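Local coordinates for G protein alpha subunit (PDB 4FID) that binds guanine nucleotides as the alpha subunit of a heterotrimeric G protein and probably relays signals from membrane receptors by GTP binding and hydrolysis, at residues L235-T246 and D261-Q271; T275-N284 and E300-N308. All blocks are in the same frame, centred on the assembly; numbering follows the deposited sequence.

Contact 1: L235-T246 and D261-Q271; sequences LNKMDLFEEKLT and DNAVMGAQYIQ. With GDP (guanosine-5'-diphosphate), chain C.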
loop_
_atom_site.group_PDB
_atom_site.type_symbol
_atom_site.label_atom_id
_atom_site.label_comp_id
_atom_site.label_asym_id
_atom_site.label_seq_id
_atom_site.Cartn_x
_atom_site.Cartn_y
_atom_site.Cartn_z
ATOM N N LEU A 235 8.227 4.199 4.811
ATOM C CA LEU A 235 8.107 4.874 3.540
ATOM C C LEU A 235 7.841 3.779 2.528
ATOM O O LEU A 235 8.755 3.104 2.043
ATOM C CB LEU A 235 9.401 5.627 3.240
ATOM C CG LEU A 235 9.705 6.606 4.385
ATOM C CD1 LEU A 235 11.204 6.955 4.477
ATOM C CD2 LEU A 235 8.860 7.860 4.249
ATOM N N ASN A 236 6.573 3.591 2.220
ATOM C CA ASN A 236 6.150 2.402 1.505
ATOM C C ASN A 236 6.084 2.600 0.001
ATOM O O ASN A 236 6.043 3.746 -0.501
ATOM C CB ASN A 236 4.794 1.950 2.029
ATOM C CG ASN A 236 4.455 0.548 1.613
ATOM O OD1 ASN A 236 5.313 -0.340 1.632
ATOM N ND2 ASN A 236 3.187 0.327 1.250
ATOM N N LYS A 237 6.088 1.477 -0.711
ATOM C CA LYS A 237 6.031 1.469 -2.173
ATOM C C LYS A 237 7.313 1.987 -2.787
ATOM O O LYS A 237 7.282 2.682 -3.797
ATOM C CB LYS A 237 4.822 2.257 -2.688
ATOM C CG LYS A 237 3.483 1.760 -2.083
ATOM C CD LYS A 237 2.286 2.383 -2.794
ATOM C CE LYS A 237 0.975 1.758 -2.350
ATOM N NZ LYS A 237 -0.190 2.410 -3.001
HETATM N N MSE A 238 8.437 1.620 -2.172
HETATM C CA MSE A 238 9.744 2.026 -2.673
HETATM C C MSE A 238 9.966 1.508 -4.106
HETATM O O MSE A 238 10.567 2.198 -4.947
HETATM C CB MSE A 238 10.864 1.580 -1.716
HETATM C CG MSE A 238 12.285 1.901 -2.201
HETATM SE SE MSE A 238 12.885 3.772 -2.059
HETATM C CE MSE A 238 14.771 3.524 -2.529
ATOM N N ASP A 239 9.455 0.324 -4.398
ATOM C CA ASP A 239 9.523 -0.225 -5.761
ATOM C C ASP A 239 8.835 0.686 -6.787
ATOM O O ASP A 239 9.444 1.059 -7.810
ATOM C CB ASP A 239 8.956 -1.669 -5.829
ATOM C CG ASP A 239 7.556 -1.817 -5.164
ATOM O OD1 ASP A 239 7.255 -1.121 -4.158
ATOM O OD2 ASP A 239 6.762 -2.663 -5.651
ATOM N N LEU A 240 7.582 1.055 -6.491
ATOM C CA LEU A 240 6.777 1.905 -7.362
ATOM C C LEU A 240 7.425 3.258 -7.513
ATOM O O LEU A 240 7.412 3.849 -8.592
ATOM C CB LEU A 240 5.362 2.065 -6.812
ATOM C CG LEU A 240 4.546 0.765 -6.844
ATOM C CD1 LEU A 240 3.111 0.970 -6.333
ATOM C CD2 LEU A 240 4.554 0.180 -8.269
ATOM N N PHE A 241 8.004 3.741 -6.423
ATOM C CA PHE A 241 8.652 5.039 -6.426
ATOM C C PHE A 241 9.901 5.093 -7.337
ATOM O O PHE A 241 10.060 6.032 -8.100
ATOM C CB PHE A 241 8.968 5.433 -4.983
ATOM C CG PHE A 241 9.697 6.734 -4.847
ATOM C CD1 PHE A 241 9.054 7.932 -5.116
ATOM C CD2 PHE A 241 11.028 6.755 -4.421
ATOM C CE1 PHE A 241 9.736 9.156 -4.975
ATOM C CE2 PHE A 241 11.722 7.960 -4.284
ATOM C CZ PHE A 241 11.072 9.166 -4.562
ATOM N N GLU A 242 10.770 4.083 -7.252
ATOM C CA GLU A 242 11.966 3.978 -8.106
ATOM C C GLU A 242 11.572 4.189 -9.559
ATOM O O GLU A 242 12.120 5.037 -10.256
ATOM C CB GLU A 242 12.578 2.569 -8.000
ATOM C CG GLU A 242 13.965 2.469 -7.366
ATOM C CD GLU A 242 14.959 1.613 -8.186
ATOM O OE1 GLU A 242 14.657 0.432 -8.499
ATOM O OE2 GLU A 242 16.054 2.133 -8.514
ATOM N N GLU A 243 10.615 3.380 -9.998
ATOM C CA GLU A 243 10.174 3.324 -11.379
ATOM C C GLU A 243 9.503 4.636 -11.777
ATOM O O GLU A 243 9.794 5.210 -12.838
ATOM C CB GLU A 243 9.215 2.139 -11.557
ATOM C CG GLU A 243 8.562 2.043 -12.929
ATOM C CD GLU A 243 9.574 1.861 -14.063
ATOM O OE1 GLU A 243 10.307 0.839 -14.066
ATOM O OE2 GLU A 243 9.630 2.737 -14.957
ATOM N N LYS A 244 8.611 5.117 -10.914
ATOM C CA LYS A 244 7.834 6.313 -11.210
ATOM C C LYS A 244 8.730 7.520 -11.437
ATOM O O LYS A 244 8.421 8.386 -12.247
ATOM C CB LYS A 244 6.862 6.593 -10.089
ATOM C CG LYS A 244 5.980 7.779 -10.336
ATOM C CD LYS A 244 4.762 7.671 -9.463
ATOM C CE LYS A 244 3.709 8.687 -9.850
ATOM N NZ LYS A 244 2.623 8.654 -8.849
ATOM N N LEU A 245 9.843 7.551 -10.714
ATOM C CA LEU A 245 10.817 8.621 -10.804
ATOM C C LEU A 245 11.368 8.806 -12.222
ATOM O O LEU A 245 11.844 9.899 -12.578
ATOM C CB LEU A 245 11.954 8.361 -9.808
ATOM C CG LEU A 245 12.195 9.398 -8.711
ATOM C CD1 LEU A 245 10.900 10.096 -8.299
ATOM C CD2 LEU A 245 12.871 8.745 -7.513
ATOM N N THR A 246 11.295 7.750 -13.031
ATOM C CA THR A 246 11.823 7.804 -14.396
ATOM C C THR A 246 10.828 8.394 -15.399
ATOM O O THR A 246 11.221 8.831 -16.471
ATOM C CB THR A 246 12.270 6.414 -14.881
ATOM O OG1 THR A 246 11.116 5.586 -15.108
ATOM C CG2 THR A 246 13.166 5.753 -13.841
ATOM N N ASP A 261 17.544 10.994 -10.705
ATOM C CA ASP A 261 17.027 9.639 -10.845
ATOM C C ASP A 261 17.267 8.760 -9.612
ATOM O O ASP A 261 16.741 7.632 -9.531
ATOM C CB ASP A 261 17.689 8.985 -12.068
ATOM C CG ASP A 261 16.880 7.826 -12.624
ATOM O OD1 ASP A 261 15.778 7.570 -12.077
ATOM O OD2 ASP A 261 17.340 7.178 -13.600
ATOM N N ASN A 262 18.064 9.273 -8.669
ATOM C CA ASN A 262 18.476 8.511 -7.485
ATOM C C ASN A 262 17.361 8.307 -6.435
ATOM O O ASN A 262 17.020 9.210 -5.660
ATOM C CB ASN A 262 19.728 9.152 -6.875
ATOM C CG ASN A 262 20.315 8.345 -5.730
ATOM O OD1 ASN A 262 19.596 7.700 -4.966
ATOM N ND2 ASN A 262 21.633 8.396 -5.596
ATOM N N ALA A 263 16.811 7.102 -6.405
ATOM C CA ALA A 263 15.637 6.827 -5.610
ATOM C C ALA A 263 15.932 6.916 -4.117
ATOM O O ALA A 263 15.019 7.158 -3.300
ATOM C CB ALA A 263 15.061 5.462 -5.966
ATOM N N VAL A 264 17.195 6.718 -3.754
ATOM C CA VAL A 264 17.577 6.804 -2.354
ATOM C C VAL A 264 17.572 8.256 -1.899
ATOM O O VAL A 264 16.917 8.622 -0.911
ATOM C CB VAL A 264 18.939 6.157 -2.079
ATOM C CG1 VAL A 264 19.587 6.772 -0.842
ATOM C CG2 VAL A 264 18.755 4.668 -1.881
HETATM N N MSE A 265 18.293 9.084 -2.639
HETATM C CA MSE A 265 18.353 10.493 -2.322
HETATM C C MSE A 265 16.952 11.110 -2.361
HETATM O O MSE A 265 16.630 11.970 -1.514
HETATM C CB MSE A 265 19.281 11.220 -3.287
HETATM C CG MSE A 265 20.763 10.935 -3.067
HETATM SE SE MSE A 265 21.877 12.134 -4.144
HETATM C CE MSE A 265 21.186 11.760 -5.919
ATOM N N GLY A 266 16.132 10.663 -3.327
ATOM C CA GLY A 266 14.778 11.173 -3.475
ATOM C C GLY A 266 13.858 10.771 -2.324
ATOM O O GLY A 266 12.978 11.527 -1.903
ATOM N N ALA A 267 14.059 9.566 -1.805
ATOM C CA ALA A 267 13.219 9.082 -0.729
ATOM C C ALA A 267 13.571 9.831 0.539
ATOM O O ALA A 267 12.694 10.119 1.358
ATOM C CB ALA A 267 13.379 7.588 -0.549
ATOM N N GLN A 268 14.852 10.159 0.687
ATOM C CA GLN A 268 15.339 10.943 1.832
ATOM C C GLN A 268 14.770 12.366 1.839
ATOM O O GLN A 268 14.395 12.914 2.883
ATOM C CB GLN A 268 16.861 11.001 1.813
ATOM C CG GLN A 268 17.475 12.007 2.757
ATOM C CD GLN A 268 19.007 11.907 2.787
ATOM O OE1 GLN A 268 19.701 12.244 1.810
ATOM N NE2 GLN A 268 19.536 11.442 3.912
ATOM N N TYR A 269 14.701 12.948 0.653
ATOM C CA TYR A 269 14.151 14.274 0.488
ATOM C C TYR A 269 12.689 14.306 0.957
ATOM O O TYR A 269 12.278 15.168 1.714
ATOM C CB TYR A 269 14.281 14.659 -0.976
ATOM C CG TYR A 269 13.917 16.090 -1.285
ATOM C CD1 TYR A 269 12.596 16.434 -1.584
ATOM C CD2 TYR A 269 14.891 17.098 -1.302
ATOM C CE1 TYR A 269 12.253 17.722 -1.883
ATOM C CE2 TYR A 269 14.558 18.393 -1.608
ATOM C CZ TYR A 269 13.235 18.701 -1.897
ATOM O OH TYR A 269 12.858 19.985 -2.202
ATOM N N ILE A 270 11.908 13.341 0.516
ATOM C CA ILE A 270 10.548 13.214 0.996
ATOM C C ILE A 270 10.523 12.917 2.501
ATOM O O ILE A 270 9.763 13.528 3.259
ATOM C CB ILE A 270 9.772 12.174 0.173
ATOM C CG1 ILE A 270 9.700 12.632 -1.285
ATOM C CG2 ILE A 270 8.380 11.975 0.739
ATOM C CD1 ILE A 270 9.174 11.604 -2.214
ATOM N N GLN A 271 11.374 12.005 2.949
ATOM C CA GLN A 271 11.402 11.688 4.364
ATOM C C GLN A 271 11.671 12.945 5.212
ATOM O O GLN A 271 11.035 13.172 6.239
ATOM C CB GLN A 271 12.442 10.611 4.638
ATOM C CG GLN A 271 12.659 10.301 6.104
ATOM C CD GLN A 271 13.945 10.902 6.622
ATOM O OE1 GLN A 271 15.018 10.308 6.476
ATOM N NE2 GLN A 271 13.855 12.092 7.218
HETATM P PB GDP C . -4.886 1.226 3.090
HETATM O O1B GDP C . -5.986 0.240 3.396
HETATM O O2B GDP C . -5.498 2.581 2.820
HETATM O O3B GDP C . -3.993 1.298 4.303
HETATM O O3A GDP C . -4.013 0.797 1.783
HETATM P PA GDP C . -4.037 -0.680 1.098
HETATM O O1A GDP C . -3.235 -1.681 1.903
HETATM O O2A GDP C . -5.457 -1.179 0.902
HETATM O "O5'" GDP C . -3.368 -0.438 -0.357
HETATM C "C5'" GDP C . -4.096 -0.762 -1.546
HETATM C "C4'" GDP C . -3.186 -1.231 -2.691
HETATM O "O4'" GDP C . -1.825 -0.810 -2.523
HETATM C "C3'" GDP C . -3.173 -2.752 -2.847
HETATM O "O3'" GDP C . -3.560 -3.104 -4.191
HETATM C "C2'" GDP C . -1.739 -3.165 -2.545
HETATM O "O2'" GDP C . -1.344 -4.312 -3.320
HETATM C "C1'" GDP C . -0.951 -1.891 -2.863
HETATM N N9 GDP C . 0.355 -1.813 -2.144
HETATM C C8 GDP C . 0.574 -1.615 -0.825
HETATM N N7 GDP C . 1.906 -1.599 -0.543
HETATM C C5 GDP C . 2.568 -1.787 -1.700
HETATM C C6 GDP C . 3.985 -1.888 -2.136
HETATM O O6 GDP C . 4.920 -1.784 -1.321
HETATM N N1 GDP C . 4.243 -2.101 -3.430
HETATM C C2 GDP C . 3.259 -2.208 -4.346
HETATM N N2 GDP C . 3.598 -2.409 -5.639
HETATM N N3 GDP C . 1.941 -2.125 -4.029
HETATM C C4 GDP C . 1.543 -1.920 -2.749
HETATM O O HOH W 1 15.051 5.173 -10.458
HETATM O O HOH W 2 17.746 4.962 -7.758
#
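The F241 ring enters helix 263-271 edge first. A263 O lies in the ring plane, 3.5 Å from F241 CE2, and G266 C is at the edge beside CZ. L245 CG rests over one face, near the rim, and the Y197 and F241 rings meet with their planes at about 90°. I270 comes from the opposite direction and brings CD1 obliquely to F241 CE1, at 3.7 Å. With CG anti to the backbone N (chi1 177°), F241 sits knob-into-hole among A263, G266, A267 and I270. The second flat group is guanine. One face lies against the extended side chain of K237, whose CG and CE run across it, while L240 CD1 touches N2. At the base's edge D239 OD1 accepts from N1 at 3.3 Å. D239 OD2 accepts from N2 at 3.2 Å. N236 ND2 donates to N7 at 2.9 Å. N236, K237 and D239 form the NKxD motif of Ras-like GTPases, which reads guanine at the C-terminal end of strand 230-236. M238, the variable position, is a selenomethionine here and turns the other way: in one of its two conformers it is bent at chi2 and sets SE beside A267 CB and CE near A263 CB. The two helix segments run at 109° with axes 10.1 Å apart, and small A263, G266 and A267 let the bulky residues in. Past A263 CB, which packs on E242 CG at 3.5 Å, the interface becomes wetter. One water lies between E242 O and D261 OD1; another accepts from A263 N at 2.7 Å and reaches E242 OE2 weakly. N262, at the N-cap of helix 263-275, accepts through OD1 from M265 N, above its carbonyl plane, and weakly from V264 N.

Contact 2: T275-N284 and E300-N308; sequences TGKLQTEEMN and EKVYTNPTN. With GDP (guanosine-5'-diphosphate), chain C.
E281 keeps CG anti to the backbone N (chi1 178°) and runs on extended, while Y303 CG is anti to the carbonyl carbon, beside its backbone N (chi1 -59°); the two side chains therefore lie side by side, pointing the same way. E281 OE1 sits in the plane of the Y303 ring at its edge, 3.7 Å from CE2, with the carboxylate plane turned 66° from the ring. K301, bent at chi3, crosses over to pair its NZ with E281 OE2 at 3.6 Å, a salt bridge, and rests its CG over the rim of one face of the tyrosine. Underneath is a regular parallel ladder: V302 N to Q279 O, E281 N to V302 O (2.8 Å), T304 N to E281 O and M283 N to T304 O. Beyond the ladder, N305 ND2 appears to donate to N284 OD1 at 3.1 Å, but N284 is poorly ordered and its backbone N also lies close to ND2, so the pairing is doubtful. T280, V302 and T304 occupy the reverse face, and L278 CD1 meets V302 CG2 at 3.8 Å. Strand 279-282 is an outermost strand of the Ras-like sheet, and 301-307 separates it from 230-236. M283 and Y303 pack against V325 of helix 312-332, whereas L278 and V302 pack against M221 of helix 209-222.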
loop_
_atom_site.group_PDB
_atom_site.type_symbol
_atom_site.label_atom_id
_atom_site.label_comp_id
_atom_site.label_asym_id
_atom_site.label_seq_id
_atom_site.Cartn_x
_atom_site.Cartn_y
_atom_site.Cartn_z
ATOM N N THR A 275 9.813 14.893 8.592
ATOM C CA THR A 275 10.447 14.904 9.907
ATOM C C THR A 275 11.075 16.238 10.377
ATOM O O THR A 275 11.392 16.387 11.557
ATOM C CB THR A 275 11.434 13.696 10.089
ATOM O OG1 THR A 275 12.507 13.779 9.147
ATOM C CG2 THR A 275 10.707 12.405 9.871
ATOM N N GLY A 276 11.236 17.201 9.473
ATOM C CA GLY A 276 11.755 18.512 9.841
ATOM C C GLY A 276 12.983 18.458 10.742
ATOM O O GLY A 276 13.975 17.804 10.418
ATOM N N LYS A 277 12.911 19.135 11.886
ATOM C CA LYS A 277 14.027 19.198 12.840
ATOM C C LYS A 277 14.119 18.022 13.822
ATOM O O LYS A 277 15.043 17.976 14.636
ATOM C CB LYS A 277 13.952 20.482 13.678
ATOM C CG LYS A 277 13.748 21.755 12.900
ATOM C CD LYS A 277 14.164 22.966 13.722
ATOM C CE LYS A 277 15.680 22.999 13.938
ATOM N NZ LYS A 277 16.133 24.142 14.790
ATOM N N LEU A 278 13.160 17.100 13.793
ATOM C CA LEU A 278 13.220 15.950 14.704
ATOM C C LEU A 278 14.510 15.155 14.512
ATOM O O LEU A 278 15.042 15.084 13.410
ATOM C CB LEU A 278 12.015 15.027 14.496
ATOM C CG LEU A 278 10.623 15.650 14.645
ATOM C CD1 LEU A 278 9.505 14.637 14.291
ATOM C CD2 LEU A 278 10.422 16.178 16.047
ATOM N N GLN A 279 15.019 14.551 15.576
ATOM C CA GLN A 279 16.130 13.614 15.421
ATOM C C GLN A 279 15.568 12.366 14.750
ATOM O O GLN A 279 14.478 11.914 15.099
ATOM C CB GLN A 279 16.757 13.262 16.778
ATOM C CG GLN A 279 17.587 14.384 17.418
ATOM C CD GLN A 279 17.628 14.307 18.952
ATOM O OE1 GLN A 279 17.347 13.258 19.546
ATOM N NE2 GLN A 279 17.978 15.426 19.596
ATOM N N THR A 280 16.289 11.811 13.782
ATOM C CA THR A 280 15.791 10.625 13.087
ATOM C C THR A 280 16.861 9.566 12.933
ATOM O O THR A 280 18.045 9.846 13.024
ATOM C CB THR A 280 15.203 10.948 11.677
ATOM O OG1 THR A 280 16.188 11.598 10.870
ATOM C CG2 THR A 280 13.976 11.830 11.777
ATOM N N GLU A 281 16.428 8.343 12.679
ATOM C CA GLU A 281 17.342 7.230 12.544
ATOM C C GLU A 281 16.790 6.213 11.543
ATOM O O GLU A 281 15.685 5.707 11.709
ATOM C CB GLU A 281 17.550 6.575 13.908
ATOM C CG GLU A 281 18.454 5.355 13.899
ATOM C CD GLU A 281 18.882 4.962 15.299
ATOM O OE1 GLU A 281 19.053 3.746 15.559
ATOM O OE2 GLU A 281 19.033 5.878 16.144
ATOM N N GLU A 282 17.549 5.934 10.490
ATOM C CA GLU A 282 17.181 4.856 9.594
ATOM C C GLU A 282 17.550 3.533 10.234
ATOM O O GLU A 282 18.670 3.353 10.677
ATOM C CB GLU A 282 17.862 4.991 8.234
ATOM C CG GLU A 282 17.493 3.857 7.278
ATOM C CD GLU A 282 17.673 4.242 5.822
ATOM O OE1 GLU A 282 18.009 5.419 5.560
ATOM O OE2 GLU A 282 17.479 3.372 4.943
HETATM N N MSE A 283 16.601 2.613 10.297
HETATM C CA MSE A 283 16.848 1.311 10.892
HETATM C C MSE A 283 17.758 0.472 9.995
HETATM O O MSE A 283 18.344 -0.505 10.439
HETATM C CB MSE A 283 15.522 0.606 11.142
HETATM C CG MSE A 283 14.318 1.556 11.130
HETATM SE SE MSE A 283 12.610 0.699 11.608
HETATM C CE MSE A 283 13.195 0.047 13.320
ATOM N N ASN A 284 17.869 0.861 8.729
ATOM C CA ASN A 284 18.876 0.294 7.830
ATOM C C ASN A 284 20.227 0.996 8.022
ATOM O O ASN A 284 20.746 1.636 7.101
ATOM C CB ASN A 284 18.434 0.415 6.364
ATOM C CG ASN A 284 17.398 -0.625 5.967
ATOM O OD1 ASN A 284 17.105 -1.548 6.728
ATOM N ND2 ASN A 284 16.843 -0.481 4.762
ATOM N N GLU A 300 13.010 13.883 21.118
ATOM C CA GLU A 300 12.217 12.836 20.487
ATOM C C GLU A 300 12.847 12.411 19.154
ATOM O O GLU A 300 13.349 13.250 18.381
ATOM C CB GLU A 300 10.763 13.284 20.292
ATOM C CG GLU A 300 9.860 12.207 19.710
ATOM C CD GLU A 300 9.473 11.134 20.723
ATOM O OE1 GLU A 300 10.132 10.070 20.753
ATOM O OE2 GLU A 300 8.501 11.355 21.484
ATOM N N LYS A 301 12.820 11.101 18.906
ATOM C CA LYS A 301 13.531 10.508 17.785
ATOM C C LYS A 301 12.587 9.635 16.965
ATOM O O LYS A 301 11.796 8.883 17.518
ATOM C CB LYS A 301 14.716 9.685 18.297
ATOM C CG LYS A 301 15.516 8.978 17.204
ATOM C CD LYS A 301 16.629 8.093 17.779
ATOM C CE LYS A 301 17.776 8.922 18.352
ATOM N NZ LYS A 301 18.827 8.063 18.962
ATOM N N VAL A 302 12.683 9.738 15.644
ATOM C CA VAL A 302 11.818 9.001 14.729
ATOM C C VAL A 302 12.635 7.993 13.912
ATOM O O VAL A 302 13.643 8.348 13.282
ATOM C CB VAL A 302 11.095 9.973 13.763
ATOM C CG1 VAL A 302 10.322 9.217 12.721
ATOM C CG2 VAL A 302 10.179 10.883 14.533
ATOM N N TYR A 303 12.209 6.736 13.921
ATOM C CA TYR A 303 12.912 5.701 13.170
ATOM C C TYR A 303 12.256 5.508 11.801
ATOM O O TYR A 303 11.034 5.447 11.699
ATOM C CB TYR A 303 12.943 4.400 13.970
ATOM C CG TYR A 303 13.617 4.550 15.315
ATOM C CD1 TYR A 303 12.917 5.048 16.416
ATOM C CD2 TYR A 303 14.955 4.203 15.493
ATOM C CE1 TYR A 303 13.529 5.188 17.660
ATOM C CE2 TYR A 303 15.574 4.336 16.735
ATOM C CZ TYR A 303 14.857 4.831 17.810
ATOM O OH TYR A 303 15.465 4.977 19.032
ATOM N N THR A 304 13.065 5.443 10.747
ATOM C CA THR A 304 12.532 5.377 9.394
ATOM C C THR A 304 13.074 4.176 8.658
ATOM O O THR A 304 14.193 3.729 8.909
ATOM C CB THR A 304 12.848 6.653 8.545
ATOM O OG1 THR A 304 14.261 6.792 8.390
ATOM C CG2 THR A 304 12.298 7.915 9.180
ATOM N N ASN A 305 12.271 3.658 7.735
ATOM C CA ASN A 305 12.748 2.634 6.822
ATOM C C ASN A 305 11.878 2.597 5.603
ATOM O O ASN A 305 10.662 2.689 5.699
ATOM C CB ASN A 305 12.764 1.264 7.490
ATOM C CG ASN A 305 13.968 0.417 7.066
ATOM O OD1 ASN A 305 13.965 -0.194 6.008
ATOM N ND2 ASN A 305 14.989 0.372 7.911
ATOM N N PRO A 306 12.497 2.475 4.431
ATOM C CA PRO A 306 11.628 2.305 3.270
ATOM C C PRO A 306 11.147 0.859 3.226
ATOM O O PRO A 306 11.798 -0.048 3.768
ATOM C CB PRO A 306 12.549 2.635 2.083
ATOM C CG PRO A 306 13.967 2.801 2.677
ATOM C CD PRO A 306 13.920 2.312 4.088
ATOM N N THR A 307 9.991 0.654 2.611
ATOM C CA THR A 307 9.426 -0.676 2.514
ATOM C C THR A 307 8.750 -0.954 1.169
ATOM O O THR A 307 8.341 -0.034 0.409
ATOM C CB THR A 307 8.404 -0.932 3.644
ATOM O OG1 THR A 307 7.201 -0.203 3.383
ATOM C CG2 THR A 307 8.963 -0.506 4.990
ATOM N N ASN A 308 8.660 -2.246 0.880
ATOM C CA ASN A 308 7.873 -2.746 -0.228
ATOM C C ASN A 308 6.906 -3.801 0.328
ATOM O O ASN A 308 7.229 -4.986 0.431
ATOM C CB ASN A 308 8.776 -3.263 -1.356
ATOM C CG ASN A 308 7.989 -3.933 -2.484
ATOM O OD1 ASN A 308 6.748 -3.881 -2.522
ATOM N ND2 ASN A 308 8.710 -4.572 -3.415
HETATM P PB GDP C . -4.886 1.226 3.090
HETATM O O1B GDP C . -5.986 0.240 3.396
HETATM O O2B GDP C . -5.498 2.581 2.820
HETATM O O3B GDP C . -3.993 1.298 4.303
HETATM O O3A GDP C . -4.013 0.797 1.783
HETATM P PA GDP C . -4.037 -0.680 1.098
HETATM O O1A GDP C . -3.235 -1.681 1.903
HETATM O O2A GDP C . -5.457 -1.179 0.902
HETATM O "O5'" GDP C . -3.368 -0.438 -0.357
HETATM C "C5'" GDP C . -4.096 -0.762 -1.546
HETATM C "C4'" GDP C . -3.186 -1.231 -2.691
HETATM O "O4'" GDP C . -1.825 -0.810 -2.523
HETATM C "C3'" GDP C . -3.173 -2.752 -2.847
HETATM O "O3'" GDP C . -3.560 -3.104 -4.191
HETATM C "C2'" GDP C . -1.739 -3.165 -2.545
HETATM O "O2'" GDP C . -1.344 -4.312 -3.320
HETATM C "C1'" GDP C . -0.951 -1.891 -2.863
HETATM N N9 GDP C . 0.355 -1.813 -2.144
HETATM C C8 GDP C . 0.574 -1.615 -0.825
HETATM N N7 GDP C . 1.906 -1.599 -0.543
HETATM C C5 GDP C . 2.568 -1.787 -1.700
HETATM C C6 GDP C . 3.985 -1.888 -2.136
HETATM O O6 GDP C . 4.920 -1.784 -1.321
HETATM N N1 GDP C . 4.243 -2.101 -3.430
HETATM C C2 GDP C . 3.259 -2.208 -4.346
HETATM N N2 GDP C . 3.598 -2.409 -5.639
HETATM N N3 GDP C . 1.941 -2.125 -4.029
HETATM C C4 GDP C . 1.543 -1.920 -2.749
#

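How the contacts relate
Strand 230-236 leads through the NKxD residues into helix 238-247; a mostly irregular loop follows, and contact 1 closes it by setting helix 263-275 against the first helix. The second helix ends at T275, and a type II' turn leads into strand 279-282, whose following loop, largely unmodelled, is closed by contact 2 when strand 301-307 returns alongside it. The two contacts are thus in series, neither nested nor crossed. They meet where strands 230-236 and 301-307 lie side by side: T307 N probably bonds to L235 O, and T307 OG1 to N236 OD1. This seam joins the two strands beside the guanine pocket, which N236, D239 and N308 all reach.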